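Translation initiation factor eIF2 assembly protein (Schizosaccharomyces pombe, PDB 4ZGP) acts as an ATP-dependent folding chaperone that binds the gamma subunit of eIF2 and allows it to assemble with the alpha and beta subunits. Local coordinates at residues 113-117 and 118-122; 221-224 and 225-229; 271-274 and 275-278. All blocks are in the same frame, centred on the assembly; numbering follows the deposited sequence. Where two conformers were deposited one is given.

Contact 1: residues 113-117 and 118-122; sequences VPKLN and WSTPK. With ADP (adenosine-5'-diphosphate), chain C.
Lys115 and Trp118 meet through a polar contact where the chain leaves strand 112-115 and doubles back: the end-to-end directions of the two touching parts lie 144° apart, and Lys115 and Thr120 come to 4.6 Å between their CA atoms. Lys115 NZ donates to Trp118 O, approaching from above the carbonyl plane, 61° out of it. The bend of the lysine chain at chi3 (-77°) carries CE and NZ over that carbonyl, while CD passes Thr120 OG1. The same ammonium forms a salt bridge with Asp258, a probable magnesium ligand.

Two waters bridge the turn. One accepts from Lys115 NZ and donates to Thr120 OG1 at 2.8 Å; the other links Leu116 N to Ser119 O.

Among the carbon contacts, Asn117 CB lies over one face of the Trp118 indole, 3.7 Å from the centroid of the six-membered ring, a CH-pi contact. Its amide turns elsewhere, to Glu179, Ser177 and Gln33. Val113 CG1 meets Thr120 CG2 at 3.9 Å. Separately, Pro121, the centre of an inverse gamma turn, sets its CD against the carbonyl oxygen of Pro114, which is buried with no polar partner in the model.

Toward the nucleotide, Val113 CG2 touches the adenine at C6 (3.7 Å), Thr120 OG1 lies 2.8 Å from ADP O2A, and Lys122 NZ donates to ADP O3B at 3.0 Å. Adenine and both phosphates are thus addressed from the end of strand 112-115 and the loop that follows it, whose lysines probably help to offset the phosphate charge.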
ATOM      1  N   VAL A 113       6.103 -10.360   0.874  1.00 26.55           N
ATOM      2  CA  VAL A 113       4.704  -9.995   0.689  1.00 23.01           C
ATOM      3  C   VAL A 113       4.549  -9.401  -0.709  1.00 24.65           C
ATOM      4  O   VAL A 113       5.219  -8.428  -1.042  1.00 23.81           O
ATOM      5  CB  VAL A 113       4.232  -8.975   1.758  1.00 28.57           C
ATOM      6  CG1 VAL A 113       2.847  -8.447   1.414  1.00 26.96           C
ATOM      7  CG2 VAL A 113       4.224  -9.605   3.154  1.00 28.17           C
ATOM      8  N   PRO A 114       3.704 -10.011  -1.554  1.00 25.15           N
ATOM      9  CA  PRO A 114       3.561  -9.550  -2.937  1.00 26.44           C
ATOM     10  C   PRO A 114       2.502  -8.473  -3.090  1.00 26.21           C
ATOM     11  O   PRO A 114       1.561  -8.466  -2.300  1.00 28.42           O
ATOM     12  CB  PRO A 114       3.121 -10.805  -3.672  1.00 26.72           C
ATOM     13  CG  PRO A 114       2.253 -11.513  -2.610  1.00 24.04           C
ATOM     14  CD  PRO A 114       2.945 -11.247  -1.301  1.00 26.96           C
ATOM     15  N   LYS A 115       2.641  -7.600  -4.082  1.00 24.92           N
ATOM     16  CA  LYS A 115       1.541  -6.680  -4.445  1.00 22.82           C
ATOM     17  C   LYS A 115       1.740  -6.270  -5.907  1.00 30.53           C
ATOM     18  O   LYS A 115       2.801  -6.533  -6.476  1.00 25.68           O
ATOM     19  CB  LYS A 115       1.500  -5.452  -3.512  1.00 25.50           C
ATOM     20  CG  LYS A 115       2.727  -4.554  -3.598  1.00 25.25           C
ATOM     21  CD  LYS A 115       2.672  -3.354  -2.620  1.00 30.33           C
ATOM     22  CE  LYS A 115       1.726  -2.267  -3.144  1.00 31.40           C
ATOM     23  NZ  LYS A 115       1.568  -1.106  -2.196  1.00 32.25           N
ATOM     24  N   LEU A 116       0.730  -5.680  -6.543  1.00 24.22           N
ATOM     25  CA  LEU A 116       0.967  -5.070  -7.847  1.00 25.28           C
ATOM     26  C   LEU A 116       1.182  -3.577  -7.610  1.00 24.72           C
ATOM     27  O   LEU A 116       1.694  -3.193  -6.557  1.00 25.74           O
ATOM     28  CB  LEU A 116      -0.162  -5.347  -8.840  1.00 27.57           C
ATOM     29  CG  LEU A 116      -0.470  -6.828  -9.116  1.00 30.53           C
ATOM     30  CD1 LEU A 116      -1.429  -6.970 -10.279  1.00 33.73           C
ATOM     31  CD2 LEU A 116       0.800  -7.666  -9.354  1.00 27.87           C
ATOM     32  N   ASN A 117       0.835  -2.741  -8.585  1.00 24.45           N
ATOM     33  CA  ASN A 117       1.267  -1.358  -8.513  1.00 26.82           C
ATOM     34  C   ASN A 117       0.717  -0.635  -7.300  1.00 23.11           C
ATOM     35  O   ASN A 117       1.393   0.232  -6.754  1.00 21.97           O
ATOM     36  CB  ASN A 117       0.874  -0.573  -9.774  1.00 21.97           C
ATOM     37  CG  ASN A 117       1.340  -1.243 -11.080  1.00 27.59           C
ATOM     38  OD1 ASN A 117       1.134  -2.445 -11.291  1.00 27.62           O
ATOM     39  ND2 ASN A 117       1.951  -0.454 -11.966  1.00 24.08           N
ATOM     40  N   TRP A 118      -0.503  -0.964  -6.880  1.00 20.70           N
ATOM     41  CA  TRP A 118      -1.091  -0.194  -5.771  1.00 24.93           C
ATOM     42  C   TRP A 118      -1.513  -1.020  -4.564  1.00 22.49           C
ATOM     43  O   TRP A 118      -1.277  -0.595  -3.436  1.00 22.10           O
ATOM     44  CB  TRP A 118      -2.313   0.614  -6.224  1.00 23.66           C
ATOM     45  CG  TRP A 118      -2.028   1.556  -7.348  1.00 24.79           C
ATOM     46  CD1 TRP A 118      -1.555   2.844  -7.258  1.00 19.67           C
ATOM     47  CD2 TRP A 118      -2.181   1.277  -8.735  1.00 24.94           C
ATOM     48  NE1 TRP A 118      -1.403   3.377  -8.522  1.00 21.08           N
ATOM     49  CE2 TRP A 118      -1.800   2.441  -9.445  1.00 23.03           C
ATOM     50  CE3 TRP A 118      -2.626   0.157  -9.454  1.00 23.23           C
ATOM     51  CZ2 TRP A 118      -1.828   2.507 -10.832  1.00 25.76           C
ATOM     52  CZ3 TRP A 118      -2.661   0.227 -10.829  1.00 25.57           C
ATOM     53  CH2 TRP A 118      -2.263   1.398 -11.508  1.00 26.93           C
ATOM     54  N   SER A 119      -2.137  -2.175  -4.793  1.00 26.95           N
ATOM     55  CA  SER A 119      -2.862  -2.857  -3.722  1.00 29.66           C
ATOM     56  C   SER A 119      -2.211  -4.160  -3.239  1.00 28.01           C
ATOM     57  O   SER A 119      -1.876  -5.035  -4.030  1.00 33.31           O
ATOM     58  CB  SER A 119      -4.294  -3.150  -4.177  1.00 27.50           C
ATOM     59  OG  SER A 119      -4.910  -1.985  -4.695  1.00 30.98           O
ATOM     60  N   THR A 120      -2.033  -4.249  -1.933  1.00 23.73           N
ATOM     61  CA  THR A 120      -1.572  -5.468  -1.259  1.00 27.87           C
ATOM     62  C   THR A 120      -2.784  -6.377  -1.054  1.00 28.42           C
ATOM     63  O   THR A 120      -3.838  -5.896  -0.647  1.00 30.55           O
ATOM     64  CB  THR A 120      -0.879  -5.109   0.088  1.00 32.71           C
ATOM     65  OG1 THR A 120       0.191  -4.179  -0.164  1.00 31.72           O
ATOM     66  CG2 THR A 120      -0.322  -6.330   0.801  1.00 28.48           C
ATOM     67  N   PRO A 121      -2.642  -7.686  -1.349  1.00 27.76           N
ATOM     68  CA  PRO A 121      -3.761  -8.637  -1.278  1.00 29.05           C
ATOM     69  C   PRO A 121      -4.104  -9.021   0.158  1.00 29.40           C
ATOM     70  O   PRO A 121      -4.153 -10.197   0.534  1.00 30.84           O
ATOM     71  CB  PRO A 121      -3.241  -9.840  -2.088  1.00 29.43           C
ATOM     72  CG  PRO A 121      -1.769  -9.804  -1.912  1.00 30.43           C
ATOM     73  CD  PRO A 121      -1.426  -8.318  -1.895  1.00 27.61           C
ATOM     74  N   LYS A 122      -4.351  -8.007   0.971  1.00 26.66           N
ATOM     75  CA  LYS A 122      -4.636  -8.201   2.387  1.00 26.70           C
ATOM     76  C   LYS A 122      -5.985  -8.897   2.559  1.00 31.50           C
ATOM     77  O   LYS A 122      -6.280  -9.474   3.606  1.00 29.84           O
ATOM     78  CB  LYS A 122      -4.632  -6.863   3.127  1.00 33.03           C
ATOM     79  CG  LYS A 122      -5.542  -5.825   2.500  1.00 45.51           C
ATOM     80  CD  LYS A 122      -5.706  -4.585   3.375  1.00 48.62           C
ATOM     81  CE  LYS A 122      -6.494  -3.489   2.655  1.00 50.00           C
ATOM     82  NZ  LYS A 122      -5.699  -2.794   1.589  1.00 47.12           N
TER
HETATM   83  PB  ADP C 301      -2.450  -1.283   1.639  0.69 45.51           P
HETATM   84  O1B ADP C 301      -1.893   0.131   1.706  0.69 40.65           O
HETATM   85  O2B ADP C 301      -2.997  -1.665   0.276  0.69 37.78           O
HETATM   86  O3B ADP C 301      -3.308  -1.587   2.850  0.69 37.41           O
HETATM   87  PA  ADP C 301       0.104  -2.161   2.690  0.69 35.58           P
HETATM   88  O1A ADP C 301       0.012  -0.846   3.426  0.69 42.32           O
HETATM   89  O2A ADP C 301       1.313  -2.549   1.857  0.69 36.30           O
HETATM   90  O3A ADP C 301      -1.187  -2.303   1.727  0.69 44.21           O
HETATM   91  O5' ADP C 301      -0.109  -3.311   3.790  0.69 44.51           O
HETATM   92  C5' ADP C 301      -1.343  -4.012   3.944  0.69 38.19           C
HETATM   93  C4' ADP C 301      -1.184  -4.795   5.236  0.69 41.03           C
HETATM   94  O4' ADP C 301      -0.319  -5.910   5.009  0.69 37.77           O
HETATM   95  C3' ADP C 301      -0.513  -3.939   6.299  0.69 38.87           C
HETATM   96  O3' ADP C 301      -1.475  -3.412   7.219  0.69 41.30           O
HETATM   97  C2' ADP C 301       0.469  -4.861   6.990  0.69 41.25           C
HETATM   98  O2' ADP C 301      -0.062  -5.345   8.227  0.69 45.64           O
HETATM   99  C1' ADP C 301       0.660  -6.030   6.046  0.69 36.94           C
HETATM  100  N9  ADP C 301       2.013  -5.904   5.449  0.69 36.80           N
HETATM  101  C8  ADP C 301       2.351  -5.050   4.458  0.69 36.24           C
HETATM  102  N7  ADP C 301       3.668  -5.177   4.137  0.69 39.00           N
HETATM  103  C5  ADP C 301       4.192  -6.134   4.937  0.69 34.50           C
HETATM  104  C6  ADP C 301       5.522  -6.763   5.109  0.69 34.40           C
HETATM  105  N6  ADP C 301       6.561  -6.361   4.331  0.69 32.35           N
HETATM  106  N1  ADP C 301       5.655  -7.731   6.054  0.69 28.14           N
HETATM  107  C2  ADP C 301       4.601  -8.117   6.806  0.69 35.16           C
HETATM  108  N3  ADP C 301       3.362  -7.590   6.703  0.69 37.18           N
HETATM  109  C4  ADP C 301       3.098  -6.611   5.798  0.69 39.63           C
HETATM  110  O   HOH W   1      -0.625  -1.672  -1.048  1.00 43.11           O
HETATM  111  O   HOH W   2      -2.195  -5.487  -6.455  1.00 35.31           O

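Contact 2: residues 221-224 and 225-229; sequences IDCY and EKLIS
Four consecutive i to i+4 hydrogen bonds, from Ile221 O with Glu225 N to Tyr224 O with Ile228 N (both 2.9 Å), cross the contact and mark alpha helix; all are near straight, and the pattern carries on beyond them with Ser229 N to Glu225 O.

Among the side chains, contact runs mostly from carbon to the carbonyl oxygens of the preceding turn. Leu227 CG comes within 3.4 Å of Cys223 O, and Cys223 SG reaches Leu227 CD1 loosely at 4.4 Å. Ile228 places CG1 3.3 Å from Tyr224 O; with CG1 anti to the carbonyl carbon (chi1 -68°), that branch runs back beside its own backbone N, over the oxygen that this N-H already engages. Glu225 CB likewise rests against Ile221 O.

Asp222 and Glu225 bring two like charges near each other, OD1 to OE2 at 4.2 Å, with the carboxylate planes turned 50° apart. The pair would probably be mildly repulsive. Lys226 bends at chi2 and chi4 and pairs with Asp230, one turn further along.

The helix lies against the five-stranded mixed sheet. Ile228 packs on Phe245 and Ile249 of strand 243-250 and on Leu203 and Phe206 of strand 202-208, Leu227 adds to Ile249, and the Tyr224 ring meets that of Phe194 of strand 193-199 while also touching Phe216 and Leu217 of the preceding helix 216-219.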
ATOM      1  N   ILE A 221       1.314   8.762  22.494  1.00 34.90           N
ATOM      2  CA  ILE A 221       0.793   9.338  21.258  1.00 31.94           C
ATOM      3  C   ILE A 221       1.614  10.538  20.777  1.00 31.39           C
ATOM      4  O   ILE A 221       1.773  10.722  19.573  1.00 31.06           O
ATOM      5  CB  ILE A 221      -0.718   9.714  21.405  1.00 32.38           C
ATOM      6  CG1 ILE A 221      -1.360   9.828  20.015  1.00 32.10           C
ATOM      7  CG2 ILE A 221      -0.923  10.964  22.241  1.00 32.63           C
ATOM      8  CD1 ILE A 221      -1.142   8.578  19.144  1.00 34.98           C
ATOM      9  N   ASP A 222       2.183  11.327  21.689  1.00 31.36           N
ATOM     10  CA  ASP A 222       2.996  12.470  21.272  1.00 34.58           C
ATOM     11  C   ASP A 222       4.283  11.995  20.593  1.00 32.68           C
ATOM     12  O   ASP A 222       4.754  12.595  19.625  1.00 31.52           O
ATOM     13  CB  ASP A 222       3.328  13.378  22.465  1.00 36.49           C
ATOM     14  CG  ASP A 222       2.086  14.027  23.070  1.00 43.79           C
ATOM     15  OD1 ASP A 222       1.174  14.408  22.309  1.00 48.07           O
ATOM     16  OD2 ASP A 222       2.021  14.152  24.310  1.00 54.40           O
ATOM     17  N   CYS A 223       4.834  10.899  21.091  1.00 30.52           N
ATOM     18  CA  CYS A 223       6.018  10.300  20.482  1.00 29.57           C
ATOM     19  C   CYS A 223       5.683   9.818  19.063  1.00 31.82           C
ATOM     20  O   CYS A 223       6.416  10.120  18.115  1.00 28.41           O
ATOM     21  CB  CYS A 223       6.539   9.149  21.345  1.00 32.68           C
ATOM     22  SG  CYS A 223       8.059   8.389  20.744  1.00 47.00           S
ATOM     23  N   TYR A 224       4.570   9.100  18.913  1.00 28.73           N
ATOM     24  CA  TYR A 224       4.162   8.635  17.579  1.00 26.88           C
ATOM     25  C   TYR A 224       3.926   9.801  16.631  1.00 26.64           C
ATOM     26  O   TYR A 224       4.352   9.757  15.477  1.00 24.45           O
ATOM     27  CB  TYR A 224       2.894   7.767  17.651  1.00 24.98           C
ATOM     28  CG  TYR A 224       3.150   6.387  18.204  1.00 29.10           C
ATOM     29  CD1 TYR A 224       3.947   5.488  17.514  1.00 29.60           C
ATOM     30  CD2 TYR A 224       2.591   5.973  19.410  1.00 32.52           C
ATOM     31  CE1 TYR A 224       4.201   4.221  18.005  1.00 31.09           C
ATOM     32  CE2 TYR A 224       2.840   4.698  19.910  1.00 33.39           C
ATOM     33  CZ  TYR A 224       3.648   3.829  19.199  1.00 35.35           C
ATOM     34  OH  TYR A 224       3.916   2.557  19.668  1.00 32.01           O
ATOM     35  N   GLU A 225       3.258  10.845  17.126  1.00 24.58           N
ATOM     36  CA  GLU A 225       2.958  12.004  16.311  1.00 29.30           C
ATOM     37  C   GLU A 225       4.233  12.658  15.797  1.00 29.03           C
ATOM     38  O   GLU A 225       4.324  13.011  14.618  1.00 25.26           O
ATOM     39  CB  GLU A 225       2.118  13.024  17.091  1.00 30.28           C
ATOM     40  CG  GLU A 225       1.819  14.277  16.279  1.00 28.34           C
ATOM     41  CD  GLU A 225       1.057  15.328  17.070  1.00 41.92           C
ATOM     42  OE1 GLU A 225       0.872  16.443  16.544  1.00 38.73           O
ATOM     43  OE2 GLU A 225       0.644  15.037  18.211  1.00 43.09           O
ATOM     44  N   LYS A 226       5.220  12.808  16.680  1.00 27.75           N
ATOM     45  CA  LYS A 226       6.483  13.444  16.297  1.00 29.44           C
ATOM     46  C   LYS A 226       7.203  12.619  15.238  1.00 24.54           C
ATOM     47  O   LYS A 226       7.728  13.169  14.284  1.00 24.92           O
ATOM     48  CB  LYS A 226       7.394  13.642  17.522  1.00 28.76           C
ATOM     49  CG  LYS A 226       8.799  14.105  17.192  1.00 31.82           C
ATOM     50  CD  LYS A 226       8.816  15.442  16.457  1.00 45.59           C
ATOM     51  CE  LYS A 226      10.196  16.107  16.526  1.00 52.96           C
ATOM     52  NZ  LYS A 226      11.313  15.156  16.246  1.00 52.21           N
ATOM     53  N   LEU A 227       7.229  11.306  15.407  1.00 22.69           N
ATOM     54  CA  LEU A 227       7.873  10.444  14.408  1.00 24.35           C
ATOM     55  C   LEU A 227       7.154  10.486  13.043  1.00 25.46           C
ATOM     56  O   LEU A 227       7.802  10.452  11.995  1.00 22.04           O
ATOM     57  CB  LEU A 227       7.940   9.009  14.904  1.00 21.75           C
ATOM     58  CG  LEU A 227       8.870   8.780  16.095  1.00 32.73           C
ATOM     59  CD1 LEU A 227       8.781   7.335  16.570  1.00 33.08           C
ATOM     60  CD2 LEU A 227      10.307   9.162  15.745  1.00 36.04           C
ATOM     61  N   ILE A 228       5.827  10.578  13.061  1.00 23.85           N
ATOM     62  CA  ILE A 228       5.047  10.674  11.815  1.00 24.40           C
ATOM     63  C   ILE A 228       5.285  12.023  11.137  1.00 22.56           C
ATOM     64  O   ILE A 228       5.450  12.087   9.918  1.00 22.59           O
ATOM     65  CB  ILE A 228       3.538  10.460  12.079  1.00 24.00           C
ATOM     66  CG1 ILE A 228       3.304   8.995  12.493  1.00 23.23           C
ATOM     67  CG2 ILE A 228       2.698  10.791  10.848  1.00 23.96           C
ATOM     68  CD1 ILE A 228       1.879   8.656  12.969  1.00 27.02           C
ATOM     69  N   SER A 229       5.278  13.091  11.931  1.00 23.31           N
ATOM     70  CA  SER A 229       5.568  14.449  11.461  0.54 25.49           C
ATOM     71  C   SER A 229       6.954  14.519  10.815  1.00 26.13           C
ATOM     72  O   SER A 229       7.152  15.101   9.745  1.00 28.38           O
ATOM     73  CB  SER A 229       5.476  15.428  12.642  0.54 27.78           C
ATOM     74  OG  SER A 229       5.543  16.775  12.229  0.54 31.12           O
TER

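Contact 3: residues 271-274 and 275-278; sequences FSWS and ELES
Ser272 and Glu275 hold each other reciprocally at the start of helix 273-278. Ser272 N donates to Glu275 OE2 at 2.7 Å, nearly straight (169°), using the anti lone pair of that oxygen. In return Glu275 N donates to Ser272 OG at 3.2 Å. Both side chains place their gamma atom between backbone N and carbonyl carbon (chi1 70° for Ser272, 64° for Glu275), the rotation that turns the hydroxyl toward the helix and folds the carboxylate back to the amide of Ser272, three residues earlier. Glu275 OE1 is engaged by Arg289 of strand 287-289 in a salt bridge, so the carboxylate is fixed at both oxygens. A lysine at Glu275 would probably leave Ser272 N without its acceptor and set a like charge against Arg289.

The hydrophobic side rests on Leu276. Its CD1 stands over the centre of the six-membered ring of Trp273, 3.6 Å from the centroid and close to the ring normal, a CH-pi contact. Its CG meets Phe271 CB at 3.9 Å, the two side chains crossing at about a right angle. Phe271, just before the cap, also packs on strands 202-208 and 287-289 of the mixed sheet. Trp273 NE1 is tied to Thr266 O.

Further along, Ser278 OG and N both donate to Ser274 O, each at 3.2 Å, from opposite faces of the carbonyl plane.

With Ser272 at the N-cap and Glu275 returning its side chain to the Ser272 amide, the arrangement is a classic capping box at the N terminus of helix 273-278.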
ATOM      1  N   PHE A 271     -11.593   7.710  10.204  1.00 24.94           N
ATOM      2  CA  PHE A 271     -12.109   8.979   9.677  1.00 28.42           C
ATOM      3  C   PHE A 271     -13.078   8.751   8.528  1.00 31.11           C
ATOM      4  O   PHE A 271     -12.925   7.814   7.748  1.00 29.43           O
ATOM      5  CB  PHE A 271     -10.969   9.889   9.182  1.00 23.64           C
ATOM      6  CG  PHE A 271     -10.050  10.328  10.263  1.00 28.22           C
ATOM      7  CD1 PHE A 271     -10.370  11.407  11.071  1.00 24.22           C
ATOM      8  CD2 PHE A 271      -8.869   9.653  10.496  1.00 23.98           C
ATOM      9  CE1 PHE A 271      -9.534  11.808  12.092  1.00 25.15           C
ATOM     10  CE2 PHE A 271      -8.022  10.056  11.517  1.00 24.78           C
ATOM     11  CZ  PHE A 271      -8.358  11.130  12.329  1.00 29.34           C
ATOM     12  N   SER A 272     -14.082   9.615   8.403  1.00 28.79           N
ATOM     13  CA  SER A 272     -14.883   9.605   7.189  1.00 26.29           C
ATOM     14  C   SER A 272     -14.307  10.605   6.195  1.00 26.84           C
ATOM     15  O   SER A 272     -13.666  11.581   6.580  1.00 27.78           O
ATOM     16  CB  SER A 272     -16.337   9.977   7.482  1.00 36.22           C
ATOM     17  OG  SER A 272     -16.399  11.348   7.817  1.00 32.88           O
ATOM     18  N   TRP A 273     -14.566  10.374   4.921  1.00 28.25           N
ATOM     19  CA  TRP A 273     -14.058  11.265   3.895  1.00 29.42           C
ATOM     20  C   TRP A 273     -14.817  12.588   3.892  1.00 32.38           C
ATOM     21  O   TRP A 273     -14.296  13.591   3.420  1.00 29.30           O
ATOM     22  CB  TRP A 273     -14.103  10.573   2.529  1.00 32.90           C
ATOM     23  CG  TRP A 273     -12.883   9.735   2.386  1.00 29.98           C
ATOM     24  CD1 TRP A 273     -12.788   8.387   2.562  1.00 28.79           C
ATOM     25  CD2 TRP A 273     -11.545  10.208   2.153  1.00 27.47           C
ATOM     26  NE1 TRP A 273     -11.474   7.984   2.417  1.00 28.54           N
ATOM     27  CE2 TRP A 273     -10.694   9.085   2.164  1.00 27.56           C
ATOM     28  CE3 TRP A 273     -10.991  11.462   1.919  1.00 23.99           C
ATOM     29  CZ2 TRP A 273      -9.318   9.186   1.950  1.00 25.24           C
ATOM     30  CZ3 TRP A 273      -9.630  11.560   1.695  1.00 30.41           C
ATOM     31  CH2 TRP A 273      -8.809  10.424   1.712  1.00 25.71           C
ATOM     32  N   SER A 274     -16.028  12.592   4.444  1.00 33.16           N
ATOM     33  CA  SER A 274     -16.732  13.853   4.617  1.00 38.31           C
ATOM     34  C   SER A 274     -15.921  14.751   5.522  1.00 31.07           C
ATOM     35  O   SER A 274     -15.682  15.908   5.200  1.00 35.53           O
ATOM     36  CB  SER A 274     -18.141  13.643   5.199  1.00 37.16           C
ATOM     37  OG  SER A 274     -18.872  12.725   4.415  1.00 48.86           O
ATOM     38  N   GLU A 275     -15.466  14.235   6.659  1.00 29.78           N
ATOM     39  CA  GLU A 275     -14.700  15.120   7.529  1.00 32.23           C
ATOM     40  C   GLU A 275     -13.295  15.385   6.972  1.00 27.21           C
ATOM     41  O   GLU A 275     -12.767  16.471   7.144  1.00 29.62           O
ATOM     42  CB  GLU A 275     -14.631  14.571   8.959  1.00 38.55           C
ATOM     43  CG  GLU A 275     -13.921  13.263   9.128  1.00 35.07           C
ATOM     44  CD  GLU A 275     -14.236  12.601  10.466  1.00 40.47           C
ATOM     45  OE1 GLU A 275     -14.393  13.325  11.478  1.00 44.60           O
ATOM     46  OE2 GLU A 275     -14.323  11.353  10.494  1.00 37.35           O
ATOM     47  N   LEU A 276     -12.698  14.414   6.283  1.00 29.67           N
ATOM     48  CA  LEU A 276     -11.350  14.640   5.729  1.00 25.09           C
ATOM     49  C   LEU A 276     -11.355  15.724   4.662  1.00 25.02           C
ATOM     50  O   LEU A 276     -10.450  16.556   4.590  1.00 27.19           O
ATOM     51  CB  LEU A 276     -10.789  13.346   5.147  1.00 26.12           C
ATOM     52  CG  LEU A 276     -10.367  12.302   6.179  1.00 22.77           C
ATOM     53  CD1 LEU A 276     -10.113  10.974   5.446  1.00 26.92           C
ATOM     54  CD2 LEU A 276      -9.154  12.748   7.001  1.00 21.97           C
ATOM     55  N   GLU A 277     -12.397  15.699   3.840  1.00 30.69           N
ATOM     56  CA  GLU A 277     -12.575  16.682   2.782  1.00 33.30           C
ATOM     57  C   GLU A 277     -12.804  18.092   3.320  1.00 32.14           C
ATOM     58  O   GLU A 277     -12.309  19.063   2.760  1.00 32.23           O
ATOM     59  CB  GLU A 277     -13.745  16.267   1.905  1.00 36.89           C
ATOM     60  CG  GLU A 277     -13.944  17.128   0.697  1.00 46.13           C
ATOM     61  CD  GLU A 277     -15.025  16.570  -0.195  1.00 60.46           C
ATOM     62  OE1 GLU A 277     -15.528  15.459   0.097  1.00 64.43           O
ATOM     63  OE2 GLU A 277     -15.371  17.238  -1.185  1.00 65.27           O
ATOM     64  N   SER A 278     -13.537  18.200   4.421  1.00 30.60           N
ATOM     65  CA  SER A 278     -13.862  19.521   4.944  1.00 38.39           C
ATOM     66  C   SER A 278     -12.776  20.020   5.895  1.00 35.27           C
ATOM     67  O   SER A 278     -12.654  21.224   6.138  1.00 33.71           O
ATOM     68  CB  SER A 278     -15.233  19.502   5.629  1.00 35.98           C
ATOM     69  OG  SER A 278     -15.231  18.627   6.740  1.00 45.97           O
TER

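From the N terminus the three contacts follow in series, each within one continuous stretch, so none nests in or crosses another. Contact 1 closes the turn after strand 112-115, an edge of the three-stranded antiparallel sheet, and lines the ADP pocket. Contact 2 covers the first turns of helix 221-233, on the mixed five-stranded sheet, and contact 3 caps the start of helix 273-278, which meets the same sheet through Phe271. The nearest atoms of contacts 2 and 3 are about 10 Å apart. Strand 202-208 is shared: contact 2 packs on Phe206, and contact 3 on Ala205 and Cys207. The ADP site also draws on both sheets, through Lys183 and Glu193, consistent with an ATP-grasp fold.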